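Local coordinates for protein SusD homolog (Bacteroides thetaiotaomicron, PDB 4MRU) that probably binds mucin O-glycans at the cell surface as a SusD-like outer-membrane lipoprotein, and also binds magnesium, at residues R29-L34 / V115-R120; R209-D214 / A338-N343; E233-N238 / V356-E361; P274-Y279 / E289-M294. One frame throughout, in Å; residues are numbered along the deposited sequence.

Contact 1: residues R29-L34 / V115-R120; sequences RGLQGL and VTIMQR
Ile117 pushes its CG1-CD1 branch against the end of helix 24-32 and the loop residue Leu34 that follows it. CD1 meets both leucines, from directions about at right angles: it reaches CD2 of Leu31 at 3.9 Å, the two side chains themselves crossing at about a right angle, and CB of Leu34 at 3.8 Å. The same methyl also rests 3.6 Å from Leu31 O, a carbonyl already taken up by the backbone N of Leu34 in the closing turn. With CG1 set beside its backbone N (chi1 -69°), Ile117 turns its other branch to the loop residue, and CG2 packs 3.6 Å from Leu34 O. That carbonyl is reached by a bridging water, which can donate to Leu34 O at 2.8 Å and accepts from Arg120 NE, lying in the guanidinium plane of Arg120. The water thereby links the loop carbonyl to Arg120, one turn beyond Ile117, while Arg120 NH2 forms a salt bridge with Glu47. Helix 81-100 covers the apolar part, touching Leu34 through Glu89 and Thr90 and Ile117 through Val86. Helix 104-125 is thus packed, out of solvent, on the end of helix 24-32 within the helix-rich, TPR-like SusD fold.

Contact 2: residues R209-D214 / A338-N343; sequences RLCYTD and ALRKWN
This is a surface contact between the turn after helix 192-209 and the residues that leave the end of helix 327-339, and it is held by one side-chain hydrogen bond and a sulfur packed on a guanidinium group. Arg340 NH2 donates to Tyr212 OH at 2.9 Å with an N-H...O angle of 158°, the hydroxyl lying at the edge of the guanidinium, near its plane. Ring and guanidinium stand almost perpendicular, 89° apart. Cys211 SG fills the angle between them: it sits over the centre of the guanidinium, 3.5 Å from Arg340 CZ, and also over one face of the Tyr212 ring, near its rim. The sulfur gets there because it is tucked between the backbone N and the carbonyl carbon (chi1 75°). Cys211 CB also touches Trp342 CZ2 at 4.0 Å. A type I turn from Leu210 to Thr213 shapes one side, with Leu210 O accepting from both N and OG1 of Thr213; a Schellman motif at Lys341 shapes the other. Arg340 NE pairs with Glu336, one turn back. Helix 427-437 packs on Cys211, Tyr212 and Arg340 through Arg436, and helix 408-423 reaches Tyr212 and Arg340 through Leu412.

Contact 3: residues E233-N238 / V356-E361; sequences EKNDDN and VKLSFE
Asn235 carries the tight part of this contact, its amide nitrogen spending two bonds on helix 348-363. ND2 donates to the backbone carbonyl Leu358 O at 3.0 Å, a nearly straight bond (165°) that stays close to the amide plane, and to Glu361 OE2 at 2.9 Å, where the carboxylate is met on its anti side. Amide and carboxylate planes are turned 66° apart, and the two side chains run past each other in opposite directions. Glu361 reaches out from its helix, roughly at right angles to the axis, in extended form, CG lying opposite the backbone N (chi1 174°). The other end of the amide is held too: Asn235 OD1 accepts from Asn238 ND2 at 3.0 Å across the short 3-10 turn 235-237. The loop before strand 239-241 is in this way fastened to the flank of a helix of the TPR-like SusD fold, with Ala327 of helix 327-339 touching both Asn235 and Leu358. Toward solvent the fit is looser. Leu358 CD2 comes only to 4.0 Å from Glu233 O, and the exposed carboxylate of Glu233 forms a salt bridge with Arg334. At the same margin a water accepts from Asn235 N and donates to Glu361 OE2 at 2.6 Å, adding a second link between these residues.

Contact 4: residues P274-Y279 / E289-M294; sequences PRRDKY and EGYYGM. With EDO (1,2-ethanediol), chain M.
Arg276 covers one face of the Tyr291 ring mainly with its aliphatic chain, not by flat stacking. Its CB stands over that face in a CH-pi contact, 3.9 Å from the ring centroid and 18° off the ring normal, and CD follows at 3.9 Å from Tyr291 CD2. The chain then bends at chi3 (-60°), which leaves the guanidinium inclined 47° to the ring; its polar end is taken by Asn269 OD1 at NH1 and by Asp273 O at NE. At the far end of the ring Tyr291 OH packs 3.2 Å from Asp277 CB, while the carboxylate of Asp277 turns to a salt bridge with Lys278. A molecule of 1,2-ethanediol, probably from the crystallisation liquor, lies on the strand side. Its O1 accepts from Tyr291 N at 2.8 Å and comes within 3.3 Å of Gly290 CA. Gly290 is extended at positive phi, where a side chain would jam against the preceding carbonyl O and also meet the diol. The diol O2 lies over one face of the Tyr292 ring, 3.8 Å from CZ. Here the short helix 276-279 packs beside the two-stranded antiparallel hairpin 283-284/289-290, with Tyr291, the residue just after the second strand, laid against Arg276 and Asp277 at the start of the helix.

Overall arrangement
Contacts 3 and 4 are directly joined: Ser359 OG and Arg275 NH1 lie 2.9 Å apart, a probable hydrogen bond, and the Phe360 ring packs on Pro274 and Arg275. Their centres are 21 Å apart, and contact 4 is nested in the chain loop closed by contact 3. Contacts 1 and 2 also touch, at Gln119 NE2 and Arg209 NH2, 3.3 Å apart, although their centres are 26 Å apart. Contacts 2 and 3 alternate along the chain and use the successive helices 327-339 and 348-363. Contact 1, the buried one, lies across the chain's centre from contact 4, 30 Å between centres. All four lie away from the magnesium-binding Asn373.

Contact 1: residues R29-L34 / V115-R120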
# COMPACT_ATOMS: atom_id res chain seq x y z
N ARG A 29 -6.11 0.67 -20.02
CA ARG A 29 -4.69 0.72 -19.62
C ARG A 29 -4.36 2.01 -18.84
O ARG A 29 -3.53 2.00 -17.95
CB ARG A 29 -3.78 0.58 -20.80
CG ARG A 29 -3.76 -0.82 -21.42
CD ARG A 29 -2.94 -0.83 -22.72
NE ARG A 29 -2.87 -2.21 -23.16
CZ ARG A 29 -3.65 -2.78 -24.06
NH1 ARG A 29 -4.50 -2.06 -24.81
NH2 ARG A 29 -3.54 -4.09 -24.26
N GLY A 30 -4.98 3.12 -19.23
CA GLY A 30 -4.83 4.37 -18.55
C GLY A 30 -5.26 4.25 -17.09
O GLY A 30 -4.56 4.69 -16.20
N LEU A 31 -6.44 3.67 -16.87
CA LEU A 31 -6.92 3.39 -15.54
C LEU A 31 -6.02 2.42 -14.77
O LEU A 31 -5.73 2.62 -13.57
CB LEU A 31 -8.36 2.85 -15.62
CG LEU A 31 -9.45 3.84 -16.01
CD1 LEU A 31 -10.75 3.09 -16.33
CD2 LEU A 31 -9.67 4.88 -14.92
N GLN A 32 -5.58 1.34 -15.42
CA GLN A 32 -4.68 0.38 -14.75
C GLN A 32 -3.38 1.05 -14.30
O GLN A 32 -2.81 0.70 -13.26
CB GLN A 32 -4.39 -0.82 -15.67
CG GLN A 32 -5.64 -1.63 -15.94
CD GLN A 32 -5.46 -2.84 -16.86
OE1 GLN A 32 -4.59 -2.88 -17.74
NE2 GLN A 32 -6.32 -3.80 -16.68
N GLY A 33 -2.95 2.06 -15.06
CA GLY A 33 -1.78 2.85 -14.72
C GLY A 33 -1.96 3.92 -13.68
O GLY A 33 -1.04 4.68 -13.41
N LEU A 34 -3.15 4.00 -13.09
CA LEU A 34 -3.41 4.95 -11.98
C LEU A 34 -3.60 4.26 -10.65
O LEU A 34 -3.94 4.90 -9.63
CB LEU A 34 -4.64 5.75 -12.34
CG LEU A 34 -4.40 6.83 -13.40
CD1 LEU A 34 -5.71 7.33 -13.99
CD2 LEU A 34 -3.60 7.99 -12.83
N VAL A 115 -12.77 1.90 -8.10
CA VAL A 115 -12.68 1.57 -6.71
C VAL A 115 -11.21 1.29 -6.35
O VAL A 115 -10.72 1.75 -5.32
CB VAL A 115 -13.54 0.35 -6.35
CG1 VAL A 115 -13.21 -0.14 -4.96
CG2 VAL A 115 -15.03 0.67 -6.49
N THR A 116 -10.53 0.50 -7.15
CA THR A 116 -9.16 0.13 -6.83
C THR A 116 -8.24 1.38 -6.71
O THR A 116 -7.43 1.47 -5.82
CB THR A 116 -8.63 -0.86 -7.90
OG1 THR A 116 -9.50 -1.99 -7.97
CG2 THR A 116 -7.21 -1.31 -7.58
N ILE A 117 -8.37 2.32 -7.64
CA ILE A 117 -7.59 3.55 -7.62
C ILE A 117 -7.90 4.36 -6.37
O ILE A 117 -7.02 4.82 -5.65
CB ILE A 117 -7.94 4.43 -8.84
CG1 ILE A 117 -7.43 3.78 -10.10
CG2 ILE A 117 -7.31 5.82 -8.70
CD1 ILE A 117 -8.07 4.29 -11.39
N MSE A 118 -9.19 4.52 -6.12
CA MSE A 118 -9.62 5.47 -5.11
C MSE A 118 -9.62 4.91 -3.69
O MSE A 118 -9.64 5.69 -2.73
CB MSE A 118 -11.02 5.94 -5.44
CG MSE A 118 -11.07 6.75 -6.74
SE MSE A 118 -9.93 8.37 -6.61
CE MSE A 118 -9.80 8.83 -8.54
N GLN A 119 -9.61 3.59 -3.53
CA GLN A 119 -9.42 3.02 -2.18
C GLN A 119 -8.12 3.57 -1.57
O GLN A 119 -8.06 3.92 -0.37
CB GLN A 119 -9.42 1.48 -2.22
CG GLN A 119 -9.04 0.76 -0.92
CD GLN A 119 -7.61 0.28 -0.97
OE1 GLN A 119 -7.30 -0.69 -1.65
NE2 GLN A 119 -6.71 0.98 -0.29
N ARG A 120 -7.09 3.68 -2.38
CA ARG A 120 -5.80 4.17 -1.93
C ARG A 120 -5.92 5.66 -1.55
O ARG A 120 -5.39 6.10 -0.53
CB ARG A 120 -4.74 3.99 -3.00
CG ARG A 120 -4.25 2.56 -3.19
CD ARG A 120 -3.78 2.30 -4.60
NE ARG A 120 -2.85 3.33 -5.08
CZ ARG A 120 -1.54 3.33 -4.82
NH1 ARG A 120 -1.00 2.40 -4.04
NH2 ARG A 120 -0.80 4.30 -5.29
O HOH W 1 -4.14 5.11 -6.81

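Contact 2: residues R209-D214 / A338-N343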
# COMPACT_ATOMS: atom_id res chain seq x y z
N ARG A 209 -9.70 -3.56 6.89
CA ARG A 209 -9.35 -2.18 7.16
C ARG A 209 -10.30 -1.57 8.17
O ARG A 209 -9.86 -0.74 8.96
CB ARG A 209 -9.35 -1.32 5.88
CG ARG A 209 -8.68 0.03 6.09
CD ARG A 209 -7.15 0.00 5.89
NE ARG A 209 -6.85 0.03 4.47
CZ ARG A 209 -6.06 -0.78 3.78
NH1 ARG A 209 -5.34 -1.74 4.36
NH2 ARG A 209 -5.95 -0.56 2.47
N LEU A 210 -11.56 -2.02 8.18
CA LEU A 210 -12.58 -1.42 9.03
C LEU A 210 -12.86 -2.18 10.33
O LEU A 210 -13.87 -1.91 11.02
CB LEU A 210 -13.89 -1.28 8.25
CG LEU A 210 -13.82 -0.68 6.84
CD1 LEU A 210 -15.22 -0.47 6.30
CD2 LEU A 210 -13.03 0.61 6.84
N CYS A 211 -11.94 -3.05 10.73
CA CYS A 211 -12.22 -3.93 11.87
C CYS A 211 -12.23 -3.18 13.22
O CYS A 211 -12.74 -3.70 14.22
CB CYS A 211 -11.25 -5.11 11.87
SG CYS A 211 -9.60 -4.62 12.41
N TYR A 212 -11.74 -1.94 13.27
CA TYR A 212 -11.79 -1.16 14.50
C TYR A 212 -12.91 -0.10 14.50
O TYR A 212 -12.97 0.72 15.42
CB TYR A 212 -10.42 -0.49 14.77
CG TYR A 212 -9.33 -1.50 15.03
CD1 TYR A 212 -9.32 -2.25 16.20
CD2 TYR A 212 -8.25 -1.67 14.13
CE1 TYR A 212 -8.31 -3.17 16.45
CE2 TYR A 212 -7.25 -2.58 14.38
CZ TYR A 212 -7.28 -3.31 15.57
OH TYR A 212 -6.28 -4.23 15.81
N THR A 213 -13.81 -0.13 13.50
CA THR A 213 -14.89 0.86 13.40
C THR A 213 -16.23 0.27 13.83
O THR A 213 -16.30 -0.88 14.15
CB THR A 213 -15.11 1.33 11.96
OG1 THR A 213 -15.60 0.25 11.16
CG2 THR A 213 -13.83 1.89 11.39
N ASP A 214 -17.27 1.10 13.82
CA ASP A 214 -18.63 0.64 14.14
C ASP A 214 -19.28 -0.11 12.97
O ASP A 214 -20.45 -0.50 13.03
CB ASP A 214 -19.50 1.83 14.63
CG ASP A 214 -19.89 2.82 13.51
OD1 ASP A 214 -19.43 2.71 12.36
OD2 ASP A 214 -20.68 3.75 13.81
N ALA A 338 -8.85 -14.96 10.84
CA ALA A 338 -9.00 -16.16 11.61
C ALA A 338 -8.63 -15.92 13.10
O ALA A 338 -9.33 -16.39 13.99
CB ALA A 338 -8.17 -17.30 11.00
N LEU A 339 -7.57 -15.16 13.32
CA LEU A 339 -7.17 -14.80 14.65
C LEU A 339 -8.27 -14.01 15.35
O LEU A 339 -8.46 -14.14 16.55
CB LEU A 339 -5.88 -13.99 14.59
CG LEU A 339 -5.17 -13.84 15.92
CD1 LEU A 339 -4.60 -15.15 16.46
CD2 LEU A 339 -4.06 -12.83 15.77
N ARG A 340 -9.05 -13.24 14.58
CA ARG A 340 -10.15 -12.46 15.10
C ARG A 340 -11.46 -13.27 15.21
O ARG A 340 -12.50 -12.73 15.54
CB ARG A 340 -10.39 -11.20 14.23
CG ARG A 340 -9.29 -10.16 14.26
CD ARG A 340 -9.56 -9.00 13.32
NE ARG A 340 -8.43 -8.10 13.32
CZ ARG A 340 -8.16 -7.25 14.31
NH1 ARG A 340 -8.92 -7.16 15.39
NH2 ARG A 340 -7.09 -6.50 14.24
N LYS A 341 -11.38 -14.56 14.89
CA LYS A 341 -12.52 -15.47 14.95
C LYS A 341 -13.51 -15.20 13.81
O LYS A 341 -14.65 -15.57 13.89
CB LYS A 341 -13.22 -15.45 16.33
CG LYS A 341 -12.27 -15.71 17.51
CD LYS A 341 -12.97 -16.08 18.83
CE LYS A 341 -13.53 -14.89 19.59
NZ LYS A 341 -12.51 -14.23 20.46
N TRP A 342 -13.07 -14.55 12.73
CA TRP A 342 -13.90 -14.45 11.55
C TRP A 342 -13.78 -15.79 10.80
O TRP A 342 -12.74 -16.47 10.89
CB TRP A 342 -13.45 -13.34 10.63
CG TRP A 342 -13.57 -11.98 11.17
CD1 TRP A 342 -13.85 -11.63 12.45
CD2 TRP A 342 -13.33 -10.78 10.48
NE1 TRP A 342 -13.86 -10.26 12.60
CE2 TRP A 342 -13.54 -9.71 11.39
CE3 TRP A 342 -13.00 -10.48 9.16
CZ2 TRP A 342 -13.43 -8.40 11.02
CZ3 TRP A 342 -12.89 -9.17 8.80
CH2 TRP A 342 -13.12 -8.14 9.72
N ASN A 343 -14.82 -16.15 10.05
CA ASN A 343 -14.78 -17.44 9.35
C ASN A 343 -14.03 -17.30 8.01
O ASN A 343 -14.63 -16.93 6.99
CB ASN A 343 -16.17 -18.00 9.17
CG ASN A 343 -16.13 -19.39 8.55
OD1 ASN A 343 -15.06 -19.95 8.27
ND2 ASN A 343 -17.30 -19.94 8.30

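Contact 3: residues E233-N238 / V356-E361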
# COMPACT_ATOMS: atom_id res chain seq x y z
N GLU A 233 -5.52 -17.35 -4.39
CA GLU A 233 -4.88 -18.38 -3.54
C GLU A 233 -3.59 -18.94 -4.12
O GLU A 233 -2.83 -19.57 -3.42
CB GLU A 233 -5.84 -19.53 -3.29
CG GLU A 233 -6.99 -19.17 -2.40
CD GLU A 233 -7.84 -20.39 -2.01
OE1 GLU A 233 -8.47 -20.96 -2.89
OE2 GLU A 233 -7.89 -20.75 -0.83
N LYS A 234 -3.36 -18.71 -5.41
CA LYS A 234 -2.20 -19.18 -6.10
C LYS A 234 -1.46 -18.01 -6.69
O LYS A 234 -2.10 -17.07 -7.14
CB LYS A 234 -2.63 -20.06 -7.30
CG LYS A 234 -3.35 -21.35 -6.97
CD LYS A 234 -3.72 -22.10 -8.25
CE LYS A 234 -4.38 -21.19 -9.28
NZ LYS A 234 -5.05 -21.93 -10.38
N ASN A 235 -0.14 -18.07 -6.71
CA ASN A 235 0.62 -16.97 -7.27
C ASN A 235 0.32 -16.70 -8.77
O ASN A 235 0.46 -15.60 -9.25
CB ASN A 235 2.11 -17.24 -7.06
CG ASN A 235 2.57 -16.79 -5.67
OD1 ASN A 235 2.22 -15.70 -5.20
ND2 ASN A 235 3.35 -17.62 -5.03
N ASP A 236 -0.10 -17.73 -9.51
CA ASP A 236 -0.48 -17.54 -10.92
C ASP A 236 -1.67 -16.60 -11.09
O ASP A 236 -1.82 -16.03 -12.15
CB ASP A 236 -0.81 -18.87 -11.58
CG ASP A 236 0.43 -19.68 -11.94
OD1 ASP A 236 1.57 -19.10 -11.96
OD2 ASP A 236 0.27 -20.89 -12.17
N ASP A 237 -2.48 -16.42 -10.05
CA ASP A 237 -3.61 -15.52 -10.12
C ASP A 237 -3.33 -14.11 -9.54
O ASP A 237 -4.24 -13.33 -9.41
CB ASP A 237 -4.81 -16.16 -9.41
CG ASP A 237 -5.33 -17.38 -10.17
OD1 ASP A 237 -5.27 -17.33 -11.43
OD2 ASP A 237 -5.82 -18.35 -9.54
N ASN A 238 -2.09 -13.83 -9.17
CA ASN A 238 -1.75 -12.51 -8.63
C ASN A 238 -2.14 -11.45 -9.66
O ASN A 238 -2.00 -11.69 -10.87
CB ASN A 238 -0.24 -12.39 -8.33
CG ASN A 238 0.22 -13.30 -7.18
OD1 ASN A 238 -0.58 -13.80 -6.40
ND2 ASN A 238 1.53 -13.46 -7.06
N VAL A 356 3.66 -16.80 4.19
CA VAL A 356 5.10 -16.70 4.11
C VAL A 356 5.60 -17.58 2.94
O VAL A 356 6.44 -17.18 2.13
CB VAL A 356 5.78 -17.13 5.42
CG1 VAL A 356 7.29 -17.17 5.26
CG2 VAL A 356 5.41 -16.18 6.55
N LYS A 357 5.12 -18.80 2.89
CA LYS A 357 5.49 -19.75 1.82
C LYS A 357 5.19 -19.22 0.41
O LYS A 357 6.00 -19.37 -0.53
CB LYS A 357 4.83 -21.10 2.04
CG LYS A 357 5.51 -21.88 3.18
CD LYS A 357 4.89 -23.27 3.38
CE LYS A 357 3.48 -23.15 3.92
NZ LYS A 357 3.02 -24.45 4.54
N LEU A 358 4.01 -18.66 0.25
CA LEU A 358 3.60 -18.04 -1.00
C LEU A 358 4.50 -16.88 -1.37
O LEU A 358 4.81 -16.72 -2.54
CB LEU A 358 2.16 -17.54 -0.92
CG LEU A 358 1.11 -18.63 -0.94
CD1 LEU A 358 -0.25 -18.09 -0.54
CD2 LEU A 358 1.02 -19.29 -2.30
N SER A 359 4.86 -16.03 -0.41
CA SER A 359 5.78 -14.93 -0.74
C SER A 359 7.15 -15.47 -1.17
O SER A 359 7.72 -14.98 -2.12
CB SER A 359 5.92 -13.97 0.43
OG SER A 359 6.93 -13.03 0.23
N PHE A 360 7.72 -16.42 -0.44
CA PHE A 360 8.98 -17.04 -0.91
C PHE A 360 8.85 -17.60 -2.33
O PHE A 360 9.72 -17.39 -3.22
CB PHE A 360 9.45 -18.19 0.02
CG PHE A 360 10.20 -17.73 1.25
CD1 PHE A 360 9.65 -16.81 2.12
CD2 PHE A 360 11.49 -18.24 1.53
CE1 PHE A 360 10.31 -16.44 3.26
CE2 PHE A 360 12.16 -17.86 2.69
CZ PHE A 360 11.59 -16.94 3.53
N GLU A 361 7.77 -18.32 -2.56
CA GLU A 361 7.54 -18.92 -3.86
C GLU A 361 7.46 -17.81 -4.93
O GLU A 361 8.06 -17.94 -6.00
CB GLU A 361 6.28 -19.79 -3.85
CG GLU A 361 5.91 -20.35 -5.24
CD GLU A 361 4.56 -21.06 -5.28
OE1 GLU A 361 4.50 -22.27 -4.96
OE2 GLU A 361 3.54 -20.42 -5.59
O HOH W 2 1.03 -20.57 -6.06

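Contact 4: residues P274-Y279 / E289-M294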
# COMPACT_ATOMS: atom_id res chain seq x y z
N PRO A 274 15.94 -15.12 3.39
CA PRO A 274 16.41 -15.46 2.06
C PRO A 274 15.84 -14.59 0.90
O PRO A 274 16.38 -14.64 -0.19
CB PRO A 274 15.95 -16.93 1.88
CG PRO A 274 15.79 -17.45 3.27
CD PRO A 274 15.28 -16.26 4.07
N ARG A 275 14.81 -13.78 1.12
CA ARG A 275 14.28 -12.93 0.05
C ARG A 275 15.12 -11.69 -0.25
O ARG A 275 14.82 -10.94 -1.20
CB ARG A 275 12.85 -12.48 0.40
CG ARG A 275 11.86 -13.61 0.33
CD ARG A 275 10.51 -13.21 0.95
NE ARG A 275 10.60 -13.16 2.40
CZ ARG A 275 9.55 -13.06 3.22
NH1 ARG A 275 8.32 -13.01 2.74
NH2 ARG A 275 9.73 -13.04 4.53
N ARG A 276 16.10 -11.40 0.61
CA ARG A 276 16.87 -10.17 0.48
C ARG A 276 17.52 -10.05 -0.90
O ARG A 276 17.50 -8.99 -1.47
CB ARG A 276 17.94 -10.07 1.58
CG ARG A 276 17.35 -9.66 2.92
CD ARG A 276 18.39 -9.75 4.03
NE ARG A 276 18.89 -11.10 4.17
CZ ARG A 276 20.01 -11.43 4.80
NH1 ARG A 276 20.77 -10.51 5.40
NH2 ARG A 276 20.38 -12.71 4.85
N ASP A 277 18.03 -11.15 -1.44
CA ASP A 277 18.75 -11.04 -2.72
C ASP A 277 17.78 -10.91 -3.89
O ASP A 277 18.22 -10.64 -5.00
CB ASP A 277 19.76 -12.18 -2.95
CG ASP A 277 19.13 -13.48 -3.38
OD1 ASP A 277 17.98 -13.76 -3.00
OD2 ASP A 277 19.79 -14.22 -4.14
N LYS A 278 16.49 -11.08 -3.64
CA LYS A 278 15.46 -10.80 -4.63
C LYS A 278 14.87 -9.39 -4.46
O LYS A 278 14.31 -8.85 -5.39
CB LYS A 278 14.33 -11.82 -4.51
CG LYS A 278 14.82 -13.30 -4.61
CD LYS A 278 15.29 -13.60 -5.99
CE LYS A 278 15.61 -15.09 -6.17
NZ LYS A 278 16.46 -15.59 -5.08
N TYR A 279 15.01 -8.82 -3.28
CA TYR A 279 14.44 -7.47 -3.00
C TYR A 279 15.41 -6.31 -3.24
O TYR A 279 14.99 -5.23 -3.66
CB TYR A 279 14.05 -7.38 -1.55
CG TYR A 279 12.72 -7.99 -1.16
CD1 TYR A 279 12.17 -9.06 -1.87
CD2 TYR A 279 12.01 -7.48 -0.07
CE1 TYR A 279 10.93 -9.61 -1.52
CE2 TYR A 279 10.77 -8.03 0.28
CZ TYR A 279 10.26 -9.10 -0.45
OH TYR A 279 9.04 -9.65 -0.11
N GLU A 289 29.95 -4.93 2.84
CA GLU A 289 29.54 -6.03 1.94
C GLU A 289 28.19 -6.55 2.42
O GLU A 289 28.15 -7.18 3.47
CB GLU A 289 30.58 -7.13 1.89
N GLY A 290 27.08 -6.21 1.76
CA GLY A 290 25.79 -6.71 2.22
C GLY A 290 24.66 -5.76 1.95
O GLY A 290 24.73 -4.95 1.03
N TYR A 291 23.62 -5.85 2.80
CA TYR A 291 22.42 -5.07 2.65
C TYR A 291 22.40 -3.97 3.71
O TYR A 291 22.58 -4.25 4.89
CB TYR A 291 21.22 -5.96 2.80
CG TYR A 291 21.26 -7.10 1.80
CD1 TYR A 291 20.94 -6.87 0.47
CD2 TYR A 291 21.58 -8.39 2.19
CE1 TYR A 291 20.98 -7.90 -0.47
CE2 TYR A 291 21.63 -9.45 1.26
CZ TYR A 291 21.33 -9.19 -0.06
OH TYR A 291 21.32 -10.20 -0.98
N TYR A 292 22.25 -2.73 3.28
CA TYR A 292 22.32 -1.55 4.15
C TYR A 292 21.15 -0.62 3.85
O TYR A 292 20.77 -0.41 2.68
CB TYR A 292 23.62 -0.82 3.92
CG TYR A 292 24.86 -1.59 4.28
CD1 TYR A 292 25.49 -2.38 3.33
CD2 TYR A 292 25.42 -1.53 5.57
CE1 TYR A 292 26.62 -3.10 3.64
CE2 TYR A 292 26.60 -2.23 5.88
CZ TYR A 292 27.19 -3.00 4.91
OH TYR A 292 28.32 -3.77 5.15
N GLY A 293 20.59 -0.06 4.91
CA GLY A 293 19.44 0.81 4.82
C GLY A 293 19.74 2.17 5.37
O GLY A 293 20.62 2.30 6.23
N MSE A 294 19.04 3.17 4.83
CA MSE A 294 19.20 4.56 5.23
C MSE A 294 18.13 4.92 6.24
O MSE A 294 16.96 4.57 6.09
CB MSE A 294 19.08 5.43 3.96
CG MSE A 294 19.29 6.93 4.18
SE MSE A 294 18.26 7.98 2.83
CE MSE A 294 18.76 6.98 1.23
C1 EDO M . 24.32 -8.04 6.27
O1 EDO M . 24.11 -7.64 4.91
C2 EDO M . 25.60 -7.38 6.72
O2 EDO M . 25.38 -6.00 6.46